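Local structure of naphthalene dioxygenase small subunit (Rhodococcus sp., 2B1X) at residues Thr11-Glu22 with Arg144-Arg154. The protein forms the small (beta) subunit of a Rieske non-heme iron naphthalene 1,2-dioxygenase, an oxidoreductase assembly of six chains. Residues are numbered along the deposited sequence; the frame is centred on the assembly and turned at random.
Sequences TVREITEWLYME and RAGDSFLMAKR
Glu22 OE2 is gripped from two quarters: Arg154 NH1 reaches it at 2.8 Å, and the indole NE1 of Trp34 also bonds to it. The other oxygen, Glu22 OE1, takes an almost straight bond (172°) from Arg154 NH2 at 2.8 Å. Both oxygens offer their syn lone pairs, and with the two groups only 26° from coplanar this is a bidentate, end-on salt bridge. Met151 SD lies 3.5 Å above the centre of the Arg154 guanidinium, covering one face, while Asp140 shares NH2 as a second carboxylate. With an alanine here instead of Glu22, Arg154 would probably be left with Asp140 as its main counter-charge, close to the like-charged Arg138, and Trp34 NE1 would lose its acceptor.

One turn back along the helix, Trp18 illustrates how an indole settles on a strand. With CG anti to the backbone N (chi1 -171°), its ring extends to the strand, where NE1 makes a weak, bent bond of 2.9 Å to Phe149 O. Phe149 CB sits over one indole face and Met21 CE over the opposite one; the Phe149 ring turns its edge to Trp18 in a T-shaped pair. Ile15 CG1 in turn covers a face of the Phe149 ring, 3.7 Å from CZ. Beside the hairpin turn, Arg144 NH2 bonds weakly to Thr11 OG1.

The N-terminal helix thus packs on the curved sheet of this NTF2-like fold through an aromatic centre, with a buried ion pair at one end whose charges are probably largely balanced locally.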
loop_
_atom_site.group_PDB
_atom_site.type_symbol
_atom_site.label_atom_id
_atom_site.label_comp_id
_atom_site.label_asym_id
_atom_site.label_seq_id
_atom_site.Cartn_x
_atom_site.Cartn_y
_atom_site.Cartn_z
ATOM N N THR B 11 1.882 39.638 14.645
ATOM C CA THR B 11 0.622 38.971 14.359
ATOM C C THR B 11 0.813 37.596 13.695
ATOM O O THR B 11 0.132 36.637 14.060
ATOM C CB THR B 11 -0.263 39.884 13.510
ATOM O OG1 THR B 11 -0.494 41.107 14.221
ATOM C CG2 THR B 11 -1.661 39.298 13.363
ATOM N N VAL B 12 1.739 37.511 12.736
ATOM C CA VAL B 12 2.073 36.247 12.086
ATOM C C VAL B 12 2.482 35.196 13.129
ATOM O O VAL B 12 2.020 34.046 13.086
ATOM C CB VAL B 12 3.205 36.423 11.038
ATOM C CG1 VAL B 12 3.727 35.068 10.539
ATOM C CG2 VAL B 12 2.716 37.265 9.862
ATOM N N ARG B 13 3.348 35.611 14.051
ATOM C CA ARG B 13 3.819 34.757 15.127
ATOM C C ARG B 13 2.651 34.239 15.963
ATOM O O ARG B 13 2.505 33.033 16.170
ATOM C CB ARG B 13 4.820 35.503 16.015
ATOM C CG ARG B 13 5.726 34.561 16.790
ATOM C CD ARG B 13 6.380 35.166 18.003
ATOM N NE ARG B 13 6.402 34.243 19.133
ATOM C CZ ARG B 13 7.192 34.375 20.197
ATOM N NH1 ARG B 13 8.038 35.392 20.283
ATOM N NH2 ARG B 13 7.135 33.494 21.189
ATOM N N GLU B 14 1.823 35.160 16.426
ATOM C CA GLU B 14 0.683 34.826 17.251
ATOM C C GLU B 14 -0.260 33.856 16.545
ATOM O O GLU B 14 -0.697 32.868 17.143
ATOM C CB GLU B 14 -0.060 36.097 17.677
ATOM C CG GLU B 14 0.704 36.954 18.676
ATOM C CD GLU B 14 -0.084 38.174 19.141
ATOM O OE1 GLU B 14 -1.251 38.360 18.691
ATOM O OE2 GLU B 14 0.468 38.954 19.968
ATOM N N ILE B 15 -0.565 34.144 15.280
ATOM C CA ILE B 15 -1.481 33.315 14.507
ATOM C C ILE B 15 -0.875 31.932 14.285
ATOM O O ILE B 15 -1.540 30.913 14.477
ATOM C CB ILE B 15 -1.901 34.013 13.191
ATOM C CG1 ILE B 15 -2.933 35.112 13.514
ATOM C CG2 ILE B 15 -2.470 33.016 12.203
ATOM C CD1 ILE B 15 -3.265 36.063 12.371
ATOM N N THR B 16 0.403 31.911 13.949
ATOM C CA THR B 16 1.108 30.651 13.740
ATOM C C THR B 16 1.082 29.829 15.032
ATOM O O THR B 16 0.703 28.665 15.003
ATOM C CB THR B 16 2.517 30.908 13.199
ATOM O OG1 THR B 16 2.402 31.604 11.947
ATOM C CG2 THR B 16 3.218 29.586 12.826
ATOM N N GLU B 17 1.393 30.469 16.165
ATOM C CA GLU B 17 1.365 29.795 17.456
ATOM C C GLU B 17 -0.044 29.313 17.780
ATOM O O GLU B 17 -0.217 28.237 18.340
ATOM C CB GLU B 17 1.966 30.667 18.571
ATOM C CG GLU B 17 3.502 30.730 18.443
ATOM C CD GLU B 17 4.231 31.453 19.575
ATOM O OE1 GLU B 17 3.619 32.294 20.294
ATOM O OE2 GLU B 17 5.458 31.191 19.727
ATOM N N TRP B 18 -1.051 30.103 17.410
ATOM C CA TRP B 18 -2.440 29.718 17.644
ATOM C C TRP B 18 -2.761 28.436 16.845
ATOM O O TRP B 18 -3.366 27.496 17.365
ATOM C CB TRP B 18 -3.370 30.876 17.278
ATOM C CG TRP B 18 -4.809 30.672 17.672
ATOM C CD1 TRP B 18 -5.440 31.170 18.795
ATOM C CD2 TRP B 18 -5.801 29.941 16.943
ATOM N NE1 TRP B 18 -6.759 30.783 18.796
ATOM C CE2 TRP B 18 -7.006 30.027 17.674
ATOM C CE3 TRP B 18 -5.796 29.219 15.737
ATOM C CZ2 TRP B 18 -8.197 29.420 17.238
ATOM C CZ3 TRP B 18 -6.971 28.603 15.309
ATOM C CH2 TRP B 18 -8.159 28.713 16.062
ATOM N N LEU B 19 -2.318 28.377 15.597
ATOM C CA LEU B 19 -2.583 27.199 14.772
ATOM C C LEU B 19 -1.927 25.949 15.338
ATOM O O LEU B 19 -2.500 24.848 15.293
ATOM C CB LEU B 19 -2.093 27.423 13.333
ATOM C CG LEU B 19 -2.886 28.354 12.430
ATOM C CD1 LEU B 19 -2.194 28.493 11.112
ATOM C CD2 LEU B 19 -4.291 27.788 12.228
ATOM N N TYR B 20 -0.720 26.105 15.874
ATOM C CA TYR B 20 -0.009 24.940 16.392
ATOM C C TYR B 20 -0.644 24.491 17.704
ATOM O O TYR B 20 -0.693 23.305 17.983
ATOM C CB TYR B 20 1.487 25.219 16.570
ATOM C CG TYR B 20 2.250 25.534 15.309
ATOM C CD1 TYR B 20 3.497 26.137 15.387
ATOM C CD2 TYR B 20 1.777 25.162 14.030
ATOM C CE1 TYR B 20 4.244 26.415 14.267
ATOM C CE2 TYR B 20 2.544 25.433 12.860
ATOM C CZ TYR B 20 3.773 26.062 13.000
ATOM O OH TYR B 20 4.583 26.370 11.909
ATOM N N MET B 21 -1.129 25.438 18.499
ATOM C CA MET B 21 -1.865 25.126 19.734
ATOM C C MET B 21 -3.190 24.406 19.425
ATOM O O MET B 21 -3.608 23.498 20.142
ATOM C CB MET B 21 -2.116 26.419 20.512
ATOM C CG MET B 21 -3.064 26.315 21.744
ATOM S SD MET B 21 -4.840 26.355 21.291
ATOM C CE MET B 21 -5.078 28.086 20.732
ATOM N N GLU B 22 -3.841 24.823 18.346
ATOM C CA GLU B 22 -5.105 24.243 17.954
ATOM C C GLU B 22 -4.896 22.791 17.554
ATOM O O GLU B 22 -5.619 21.915 18.015
ATOM C CB GLU B 22 -5.710 25.010 16.774
ATOM C CG GLU B 22 -7.153 24.606 16.482
ATOM C CD GLU B 22 -7.503 24.575 14.995
ATOM O OE1 GLU B 22 -6.750 25.143 14.171
ATOM O OE2 GLU B 22 -8.567 24.012 14.644
ATOM N N ARG B 144 -9.841 38.314 16.286
ATOM C CA ARG B 144 -9.263 38.692 17.580
ATOM C C ARG B 144 -10.310 38.591 18.672
ATOM O O ARG B 144 -11.461 38.940 18.462
ATOM C CB ARG B 144 -8.700 40.117 17.551
ATOM C CG ARG B 144 -7.305 40.222 16.972
ATOM C CD ARG B 144 -6.537 41.444 17.450
ATOM N NE ARG B 144 -5.524 41.880 16.488
ATOM C CZ ARG B 144 -4.275 41.420 16.449
ATOM N NH1 ARG B 144 -3.869 40.486 17.318
ATOM N NH2 ARG B 144 -3.432 41.897 15.533
ATOM N N ALA B 145 -9.907 38.071 19.822
ATOM C CA ALA B 145 -10.788 37.941 20.979
ATOM C C ALA B 145 -9.905 38.003 22.203
ATOM O O ALA B 145 -9.106 37.100 22.448
ATOM C CB ALA B 145 -11.573 36.630 20.935
ATOM N N GLY B 146 -10.021 39.101 22.949
ATOM C CA GLY B 146 -9.116 39.376 24.049
ATOM C C GLY B 146 -7.694 39.472 23.544
ATOM O O GLY B 146 -7.407 40.242 22.622
ATOM N N ASP B 147 -6.811 38.663 24.120
ATOM C CA ASP B 147 -5.399 38.619 23.716
ATOM C C ASP B 147 -5.069 37.436 22.808
ATOM O O ASP B 147 -3.892 37.147 22.543
ATOM C CB ASP B 147 -4.475 38.613 24.945
ATOM C CG ASP B 147 -4.823 37.509 25.962
ATOM O OD1 ASP B 147 -5.809 36.754 25.754
ATOM O OD2 ASP B 147 -4.160 37.344 27.019
ATOM N N SER B 148 -6.108 36.752 22.333
ATOM C CA SER B 148 -5.954 35.648 21.401
ATOM C C SER B 148 -6.897 35.741 20.188
ATOM O O SER B 148 -7.248 36.834 19.733
ATOM C CB SER B 148 -6.133 34.313 22.130
ATOM O OG SER B 148 -5.379 33.306 21.479
ATOM N N PHE B 149 -7.298 34.584 19.675
ATOM C CA PHE B 149 -8.119 34.506 18.474
ATOM C C PHE B 149 -9.191 33.447 18.624
ATOM O O PHE B 149 -9.048 32.493 19.388
ATOM C CB PHE B 149 -7.276 34.166 17.249
ATOM C CG PHE B 149 -6.255 35.202 16.901
ATOM C CD1 PHE B 149 -4.946 35.080 17.342
ATOM C CD2 PHE B 149 -6.599 36.301 16.116
ATOM C CE1 PHE B 149 -4.000 36.042 17.015
ATOM C CE2 PHE B 149 -5.661 37.250 15.785
ATOM C CZ PHE B 149 -4.361 37.124 16.242
ATOM N N LEU B 150 -10.264 33.633 17.873
ATOM C CA LEU B 150 -11.294 32.622 17.722
ATOM C C LEU B 150 -11.482 32.354 16.248
ATOM O O LEU B 150 -11.319 33.255 15.412
ATOM C CB LEU B 150 -12.622 33.107 18.290
ATOM C CG LEU B 150 -13.116 32.717 19.685
ATOM C CD1 LEU B 150 -12.013 32.325 20.657
ATOM C CD2 LEU B 150 -13.964 33.848 20.250
ATOM N N MET B 151 -11.858 31.116 15.945
ATOM C CA MET B 151 -12.106 30.717 14.576
ATOM C C MET B 151 -13.567 30.917 14.220
ATOM O O MET B 151 -14.448 30.268 14.778
ATOM C CB MET B 151 -11.718 29.256 14.361
ATOM C CG MET B 151 -11.766 28.809 12.891
ATOM S SD MET B 151 -10.939 27.253 12.688
ATOM C CE MET B 151 -12.236 26.132 13.399
ATOM N N ALA B 152 -13.789 31.775 13.238
ATOM C CA ALA B 152 -15.114 32.060 12.727
ATOM C C ALA B 152 -15.467 31.178 11.550
ATOM O O ALA B 152 -16.638 30.899 11.326
ATOM C CB ALA B 152 -15.225 33.534 12.322
ATOM N N LYS B 153 -14.450 30.746 10.798
ATOM C CA LYS B 153 -14.683 29.987 9.567
ATOM C C LYS B 153 -13.503 29.095 9.238
ATOM O O LYS B 153 -12.362 29.461 9.478
ATOM C CB LYS B 153 -14.966 30.937 8.390
ATOM C CG LYS B 153 -15.475 30.258 7.106
ATOM C CD LYS B 153 -15.637 31.278 5.972
ATOM C CE LYS B 153 -15.798 30.604 4.622
ATOM N NZ LYS B 153 -17.175 30.060 4.419
ATOM N N ARG B 154 -13.791 27.921 8.689
ATOM C CA ARG B 154 -12.766 27.085 8.098
ATOM C C ARG B 154 -13.367 26.302 6.944
ATOM O O ARG B 154 -14.456 25.699 7.083
ATOM C CB ARG B 154 -12.160 26.132 9.126
ATOM C CG ARG B 154 -11.241 25.082 8.480
ATOM C CD ARG B 154 -10.382 24.293 9.463
ATOM N NE ARG B 154 -9.322 25.138 10.018
ATOM C CZ ARG B 154 -8.741 24.923 11.187
ATOM N NH1 ARG B 154 -9.157 23.922 11.945
ATOM N NH2 ARG B 154 -7.776 25.729 11.607
#